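Local coordinates for protein geranylgeranyl pyrophosphate synthase (Corynebacterium glutamicum, PDB 3LMD) that probably joins isopentenyl units into a long-chain prenyl diphosphate, in a magnesium-dependent reaction of isoprenoid biosynthesis, at residues A[97-102]-A[151-156]; A[162-167]-A[207-212]. All coordinates share one frame; numbering follows the deposited sequence.

How the contacts relate
Contact 1 and contact 2 lie side by side on the same side of the all-helical polyprenyl synthase fold, their centres about 10 Å apart. Along the chain they come in series: contact 1 pairs helix 95-118 with helix 132-157, and contact 2 then pairs the next two helices, 159-181 and 188-214. The two helix pairs are packed against each other, for Met-154 of contact 1 rests on Val-162 and Phe-165 of contact 2, and Ala-100 meets Leu-210. Both contacts are plain helix packing away from the metal-binding residues, such as Asp-115 and Asp-119, and residues beside each touch the second subunit.

Contact 1 (A[97-102]-A[151-156]); sequences VIKAAV and SGLMSQ
Leu-153 reaches across to Lys-99 and Val-102 where two roughly antiparallel helices of the all-helical prenyl synthase fold pack, their local axes 9.7 Å apart at closest approach and at 150°. The tight part is apolar. The CD1 methyl of Leu-153 meets CG1 of Val-102 at 3.6 Å, the two side chains set nearly perpendicular, while its other methyl, CD2, lies 3.8 Å from CG of Lys-99. A branched leucine suits this place because its two methyls can serve two neighbours about one helical turn apart; Glu-54 of helix 34-55 also touches it. Lysine is equally apt, since its methylenes pack like a hydrocarbon before the chain carries its charge outward.

That outer side is looser and polar. With CG anti to the backbone N (chi1 -169°) Lys-99 starts across the groove, then bends at chi3 to bring its amine to the extended chain of the exposed Gln-156. The ammonium has a second partner in Glu-95, a long and weak ion pair. Its one hydrogen bond across the contact runs from NZ to OE1 of Gln-156 at 2.9 Å, with the nitrogen well above the carbonyl plane, 58° out of it.

Contact 2 (A[162-167]-A[207-212]); sequences VAHFAE and AGYLGA
The imidazole of His-164 and the phenol ring of Tyr-209 form an offset stack, their planes 14° from parallel and their centroids 4.3 Å apart. Over one face of the imidazole sits Tyr-209 CD2, 3.5 Å above the plane and over its centre; in return, His-164 ND1 lies over a face of the tyrosine ring, 3.5 Å from Tyr-209 CD2. The overlap therefore involves the CG-CD2-CE2 side of the phenol and not its middle, the two rings reaching past one another from facing helices. Leu-210 approaches the imidazole obliquely, its CG 3.9 Å from His-164 CD2, and both leucine methyls stay near that same carbon.

Both aromatic side chains have CG anti to the backbone N (chi1 173° for His-164, 176° for Tyr-209), which sends each ring out from its helix into the space between them. Histidine suits the position because its small flat ring can stack on tyrosine while a nitrogen remains available for a polar partner: NE2 is hydrogen-bonded to OG of Ser-206, just before the 207-212 segment. Stack and hydrogen bond together should limit rotation of the imidazole. Tyrosine supplies a broad flat surface, and leucine an apolar one beside it.

This is interhelical packing within the all-helical prenyl synthase fold, joining helix 159-181 to helix 188-214. Around it, Tyr-209 continues onto Ile-222 and Lys-226 of helix 219-246, and Leu-210 packs on Val-104 of helix 95-118. Helix 159-181, for its part, meets Thr-107 of helix 95-118 through Phe-165, and Val-162 and Phe-165 pack on Ser-151 of the second subunit.

Contact 1 (A[97-102]-A[151-156])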
ATOM      1  N   VAL A  97     -22.938  -3.963  -2.167  1.00 29.01           N
ATOM      2  CA  VAL A  97     -22.398  -4.897  -3.169  1.00 28.80           C
ATOM      3  C   VAL A  97     -21.602  -4.143  -4.240  1.00 31.10           C
ATOM      4  O   VAL A  97     -20.488  -4.538  -4.591  1.00 26.13           O
ATOM      5  CB  VAL A  97     -23.519  -5.723  -3.862  1.00 27.51           C
ATOM      6  CG1 VAL A  97     -22.949  -6.541  -5.024  1.00 25.53           C
ATOM      7  CG2 VAL A  97     -24.191  -6.661  -2.884  1.00 28.47           C
ATOM      8  N   ILE A  98     -22.173  -3.061  -4.775  1.00 27.05           N
ATOM      9  CA  ILE A  98     -21.457  -2.208  -5.733  1.00 24.76           C
ATOM     10  C   ILE A  98     -20.178  -1.665  -5.122  1.00 26.53           C
ATOM     11  O   ILE A  98     -19.128  -1.655  -5.762  1.00 26.74           O
ATOM     12  CB  ILE A  98     -22.297  -0.969  -6.141  1.00 31.85           C
ATOM     13  CG1 ILE A  98     -23.614  -1.383  -6.796  1.00 44.68           C
ATOM     14  CG2 ILE A  98     -21.515  -0.038  -7.062  1.00 28.62           C
ATOM     15  CD1 ILE A  98     -23.455  -2.368  -7.848  1.00 39.46           C
ATOM     16  N   LYS A  99     -20.271  -1.170  -3.902  1.00 24.08           N
ATOM     17  CA  LYS A  99     -19.093  -0.598  -3.250  1.00 26.69           C
ATOM     18  C   LYS A  99     -17.993  -1.661  -2.975  1.00 24.97           C
ATOM     19  O   LYS A  99     -16.793  -1.392  -3.140  1.00 25.53           O
ATOM     20  CB  LYS A  99     -19.537   0.070  -1.937  1.00 29.81           C
ATOM     21  CG  LYS A  99     -18.513   0.934  -1.265  1.00 36.60           C
ATOM     22  CD  LYS A  99     -19.143   1.765  -0.099  1.00 41.50           C
ATOM     23  CE  LYS A  99     -20.311   2.649  -0.558  1.00 36.57           C
ATOM     24  NZ  LYS A  99     -20.678   3.700   0.448  1.00 30.86           N
ATOM     25  N   ALA A 100     -18.394  -2.836  -2.500  1.00 25.31           N
ATOM     26  CA  ALA A 100     -17.440  -3.953  -2.361  1.00 25.78           C
ATOM     27  C   ALA A 100     -16.767  -4.328  -3.687  1.00 26.05           C
ATOM     28  O   ALA A 100     -15.568  -4.597  -3.714  1.00 25.89           O
ATOM     29  CB  ALA A 100     -18.111  -5.177  -1.711  1.00 25.55           C
ATOM     30  N   ALA A 101     -17.510  -4.332  -4.791  1.00 21.99           N
ATOM     31  CA  ALA A 101     -16.957  -4.689  -6.097  1.00 23.60           C
ATOM     32  C   ALA A 101     -15.913  -3.670  -6.510  1.00 24.94           C
ATOM     33  O   ALA A 101     -14.880  -4.024  -7.117  1.00 25.50           O
ATOM     34  CB  ALA A 101     -18.072  -4.780  -7.175  1.00 24.47           C
ATOM     35  N   VAL A 102     -16.158  -2.420  -6.142  1.00 21.86           N
ATOM     36  CA  VAL A 102     -15.226  -1.353  -6.451  1.00 23.51           C
ATOM     37  C   VAL A 102     -13.955  -1.554  -5.624  1.00 19.24           C
ATOM     38  O   VAL A 102     -12.850  -1.371  -6.122  1.00 23.59           O
ATOM     39  CB  VAL A 102     -15.843   0.050  -6.221  1.00 25.77           C
ATOM     40  CG1 VAL A 102     -14.744   1.163  -6.237  1.00 24.53           C
ATOM     41  CG2 VAL A 102     -16.964   0.329  -7.272  1.00 23.00           C
ATOM     42  N   SER A 151      -9.492   1.821   1.303  1.00 24.83           N
ATOM     43  CA  SER A 151      -9.742   1.843   2.750  1.00 24.90           C
ATOM     44  C   SER A 151     -10.888   2.776   3.122  1.00 25.62           C
ATOM     45  O   SER A 151     -11.669   2.472   4.039  1.00 25.19           O
ATOM     46  CB  SER A 151      -8.476   2.283   3.504  1.00 29.32           C
ATOM     47  OG  SER A 151      -7.428   1.380   3.223  1.00 34.69           O
ATOM     48  N   GLY A 152     -10.983   3.922   2.445  1.00 26.99           N
ATOM     49  CA  GLY A 152     -12.113   4.847   2.668  1.00 25.14           C
ATOM     50  C   GLY A 152     -13.443   4.120   2.475  1.00 24.87           C
ATOM     51  O   GLY A 152     -14.339   4.175   3.351  1.00 24.51           O
ATOM     52  N   LEU A 153     -13.588   3.433   1.338  1.00 24.98           N
ATOM     53  CA  LEU A 153     -14.837   2.681   1.069  1.00 28.26           C
ATOM     54  C   LEU A 153     -15.069   1.546   2.070  1.00 28.64           C
ATOM     55  O   LEU A 153     -16.194   1.305   2.537  1.00 25.34           O
ATOM     56  CB  LEU A 153     -14.840   2.103  -0.350  1.00 28.89           C
ATOM     57  CG  LEU A 153     -14.902   3.119  -1.495  1.00 30.45           C
ATOM     58  CD1 LEU A 153     -14.823   2.377  -2.843  1.00 26.68           C
ATOM     59  CD2 LEU A 153     -16.204   3.959  -1.375  1.00 31.98           C
ATOM     60  N   MET A 154     -14.011   0.824   2.397  1.00 23.90           N
ATOM     61  CA  MET A 154     -14.116  -0.276   3.391  1.00 23.39           C
ATOM     62  C   MET A 154     -14.565   0.212   4.747  1.00 24.41           C
ATOM     63  O   MET A 154     -15.229  -0.527   5.469  1.00 27.82           O
ATOM     64  CB  MET A 154     -12.746  -1.014   3.552  1.00 24.34           C
ATOM     65  CG  MET A 154     -12.426  -1.825   2.306  1.00 28.22           C
ATOM     66  SD  MET A 154     -11.029  -3.002   2.597  1.00 24.02           S
ATOM     67  CE  MET A 154     -10.169  -2.091   3.722  1.00 23.41           C
ATOM     68  N   SER A 155     -14.185   1.436   5.121  1.00 25.91           N
ATOM     69  CA  SER A 155     -14.656   2.011   6.392  1.00 25.81           C
ATOM     70  C   SER A 155     -16.179   2.114   6.443  1.00 30.77           C
ATOM     71  O   SER A 155     -16.770   2.159   7.522  1.00 27.48           O
ATOM     72  CB  SER A 155     -14.034   3.393   6.675  1.00 26.38           C
ATOM     73  OG  SER A 155     -14.647   4.465   5.916  1.00 25.78           O
ATOM     74  N   GLN A 156     -16.812   2.137   5.274  1.00 26.04           N
ATOM     75  CA  GLN A 156     -18.265   2.210   5.219  1.00 29.97           C
ATOM     76  C   GLN A 156     -18.875   0.817   5.083  1.00 33.20           C
ATOM     77  O   GLN A 156     -20.086   0.642   5.278  1.00 34.92           O
ATOM     78  CB  GLN A 156     -18.721   3.105   4.053  1.00 27.41           C
ATOM     79  CG  GLN A 156     -18.221   4.559   4.183  1.00 26.93           C
ATOM     80  CD  GLN A 156     -18.784   5.439   3.083  1.00 30.30           C
ATOM     81  OE1 GLN A 156     -18.635   5.128   1.899  1.00 28.83           O
ATOM     82  NE2 GLN A 156     -19.455   6.523   3.468  1.00 28.00           N
TER

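Contact 2 (A[162-167]-A[207-212])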
ATOM      1  N   VAL A 162     -12.957  -5.305   6.252  1.00 22.30           N
ATOM      2  CA  VAL A 162     -11.572  -4.871   6.468  1.00 25.86           C
ATOM      3  C   VAL A 162     -10.682  -6.086   6.839  1.00 26.70           C
ATOM      4  O   VAL A 162      -9.568  -6.215   6.355  1.00 24.54           O
ATOM      5  CB  VAL A 162     -11.468  -3.784   7.567  1.00 26.71           C
ATOM      6  CG1 VAL A 162      -9.999  -3.381   7.834  1.00 24.47           C
ATOM      7  CG2 VAL A 162     -12.283  -2.503   7.157  1.00 28.81           C
ATOM      8  N   ALA A 163     -11.191  -6.962   7.705  1.00 26.12           N
ATOM      9  CA  ALA A 163     -10.446  -8.147   8.149  1.00 24.29           C
ATOM     10  C   ALA A 163     -10.190  -9.044   6.951  1.00 24.21           C
ATOM     11  O   ALA A 163      -9.077  -9.575   6.757  1.00 25.96           O
ATOM     12  CB  ALA A 163     -11.270  -8.907   9.191  1.00 27.12           C
ATOM     13  N   HIS A 164     -11.229  -9.227   6.135  1.00 24.36           N
ATOM     14  CA  HIS A 164     -11.107 -10.055   4.940  1.00 28.51           C
ATOM     15  C   HIS A 164     -10.133  -9.431   3.940  1.00 27.37           C
ATOM     16  O   HIS A 164      -9.312 -10.127   3.338  1.00 28.25           O
ATOM     17  CB  HIS A 164     -12.476 -10.260   4.292  1.00 31.26           C
ATOM     18  CG  HIS A 164     -12.406 -10.960   2.981  1.00 39.64           C
ATOM     19  ND1 HIS A 164     -12.342 -12.335   2.879  1.00 44.21           N
ATOM     20  CD2 HIS A 164     -12.335 -10.480   1.713  1.00 36.50           C
ATOM     21  CE1 HIS A 164     -12.253 -12.673   1.600  1.00 40.69           C
ATOM     22  NE2 HIS A 164     -12.246 -11.566   0.875  1.00 41.42           N
ATOM     23  N   PHE A 165     -10.214  -8.115   3.770  1.00 25.32           N
ATOM     24  CA  PHE A 165      -9.244  -7.396   2.929  1.00 25.83           C
ATOM     25  C   PHE A 165      -7.815  -7.604   3.423  1.00 28.59           C
ATOM     26  O   PHE A 165      -6.894  -7.878   2.635  1.00 24.60           O
ATOM     27  CB  PHE A 165      -9.558  -5.879   2.902  1.00 24.54           C
ATOM     28  CG  PHE A 165      -8.450  -5.044   2.291  1.00 24.18           C
ATOM     29  CD1 PHE A 165      -8.375  -4.869   0.916  1.00 28.63           C
ATOM     30  CD2 PHE A 165      -7.437  -4.521   3.082  1.00 29.21           C
ATOM     31  CE1 PHE A 165      -7.329  -4.111   0.353  1.00 26.39           C
ATOM     32  CE2 PHE A 165      -6.381  -3.778   2.528  1.00 30.45           C
ATOM     33  CZ  PHE A 165      -6.324  -3.585   1.147  1.00 31.76           C
ATOM     34  N   ALA A 166      -7.613  -7.473   4.731  1.00 25.24           N
ATOM     35  CA  ALA A 166      -6.268  -7.605   5.282  1.00 24.81           C
ATOM     36  C   ALA A 166      -5.660  -8.964   4.899  1.00 25.20           C
ATOM     37  O   ALA A 166      -4.483  -9.050   4.501  1.00 23.37           O
ATOM     38  CB  ALA A 166      -6.280  -7.423   6.803  1.00 24.07           C
ATOM     39  N   GLU A 167      -6.473 -10.016   4.987  1.00 25.85           N
ATOM     40  CA  GLU A 167      -6.024 -11.366   4.650  1.00 29.69           C
ATOM     41  C   GLU A 167      -5.775 -11.493   3.165  1.00 29.95           C
ATOM     42  O   GLU A 167      -4.735 -11.989   2.736  1.00 24.46           O
ATOM     43  CB  GLU A 167      -7.069 -12.412   5.060  1.00 30.85           C
ATOM     44  CG  GLU A 167      -6.578 -13.831   4.787  1.00 41.26           C
ATOM     45  CD  GLU A 167      -7.579 -14.916   5.162  1.00 58.93           C
ATOM     46  OE1 GLU A 167      -8.603 -14.611   5.810  1.00 58.20           O
ATOM     47  OE2 GLU A 167      -7.319 -16.089   4.807  1.00 70.55           O
ATOM     48  N   ALA A 207     -13.758 -11.505  -4.391  1.00 23.63           N
ATOM     49  CA  ALA A 207     -14.903 -10.942  -5.086  1.00 26.10           C
ATOM     50  C   ALA A 207     -16.170 -11.783  -4.811  1.00 28.31           C
ATOM     51  O   ALA A 207     -17.232 -11.226  -4.548  1.00 24.43           O
ATOM     52  CB  ALA A 207     -14.637 -10.885  -6.545  1.00 23.47           C
ATOM     53  N   GLY A 208     -16.052 -13.111  -4.856  1.00 23.90           N
ATOM     54  CA  GLY A 208     -17.233 -13.995  -4.583  1.00 23.95           C
ATOM     55  C   GLY A 208     -17.670 -13.846  -3.126  1.00 27.77           C
ATOM     56  O   GLY A 208     -18.852 -13.687  -2.818  1.00 27.91           O
ATOM     57  N   TYR A 209     -16.702 -13.862  -2.226  1.00 25.73           N
ATOM     58  CA  TYR A 209     -16.975 -13.756  -0.793  1.00 25.11           C
ATOM     59  C   TYR A 209     -17.725 -12.444  -0.482  1.00 27.57           C
ATOM     60  O   TYR A 209     -18.784 -12.442   0.160  1.00 28.62           O
ATOM     61  CB  TYR A 209     -15.647 -13.813   0.009  1.00 26.06           C
ATOM     62  CG  TYR A 209     -15.885 -13.615   1.502  1.00 26.41           C
ATOM     63  CD1 TYR A 209     -16.243 -14.691   2.326  1.00 33.88           C
ATOM     64  CD2 TYR A 209     -15.790 -12.342   2.080  1.00 26.36           C
ATOM     65  CE1 TYR A 209     -16.490 -14.504   3.723  1.00 32.62           C
ATOM     66  CE2 TYR A 209     -16.048 -12.138   3.484  1.00 34.61           C
ATOM     67  CZ  TYR A 209     -16.395 -13.228   4.275  1.00 42.38           C
ATOM     68  OH  TYR A 209     -16.641 -13.047   5.617  1.00 46.27           O
ATOM     69  N   LEU A 210     -17.183 -11.326  -0.970  1.00 23.61           N
ATOM     70  CA  LEU A 210     -17.691 -10.009  -0.629  1.00 24.40           C
ATOM     71  C   LEU A 210     -19.035  -9.734  -1.303  1.00 26.98           C
ATOM     72  O   LEU A 210     -19.923  -9.170  -0.674  1.00 29.67           O
ATOM     73  CB  LEU A 210     -16.662  -8.941  -1.021  1.00 25.86           C
ATOM     74  CG  LEU A 210     -15.431  -8.899  -0.073  1.00 23.97           C
ATOM     75  CD1 LEU A 210     -14.433  -7.839  -0.659  1.00 23.94           C
ATOM     76  CD2 LEU A 210     -15.799  -8.594   1.390  1.00 31.57           C
ATOM     77  N   GLY A 211     -19.165 -10.098  -2.575  1.00 26.76           N
ATOM     78  CA  GLY A 211     -20.424  -9.915  -3.296  1.00 27.60           C
ATOM     79  C   GLY A 211     -21.537 -10.661  -2.586  1.00 32.29           C
ATOM     80  O   GLY A 211     -22.600 -10.096  -2.343  1.00 30.49           O
ATOM     81  N   ALA A 212     -21.283 -11.914  -2.214  1.00 26.91           N
ATOM     82  CA  ALA A 212     -22.302 -12.716  -1.540  1.00 29.04           C
ATOM     83  C   ALA A 212     -22.566 -12.202  -0.118  1.00 32.83           C
ATOM     84  O   ALA A 212     -23.723 -12.109   0.310  1.00 32.57           O
ATOM     85  CB  ALA A 212     -21.908 -14.199  -1.516  1.00 29.63           C
TER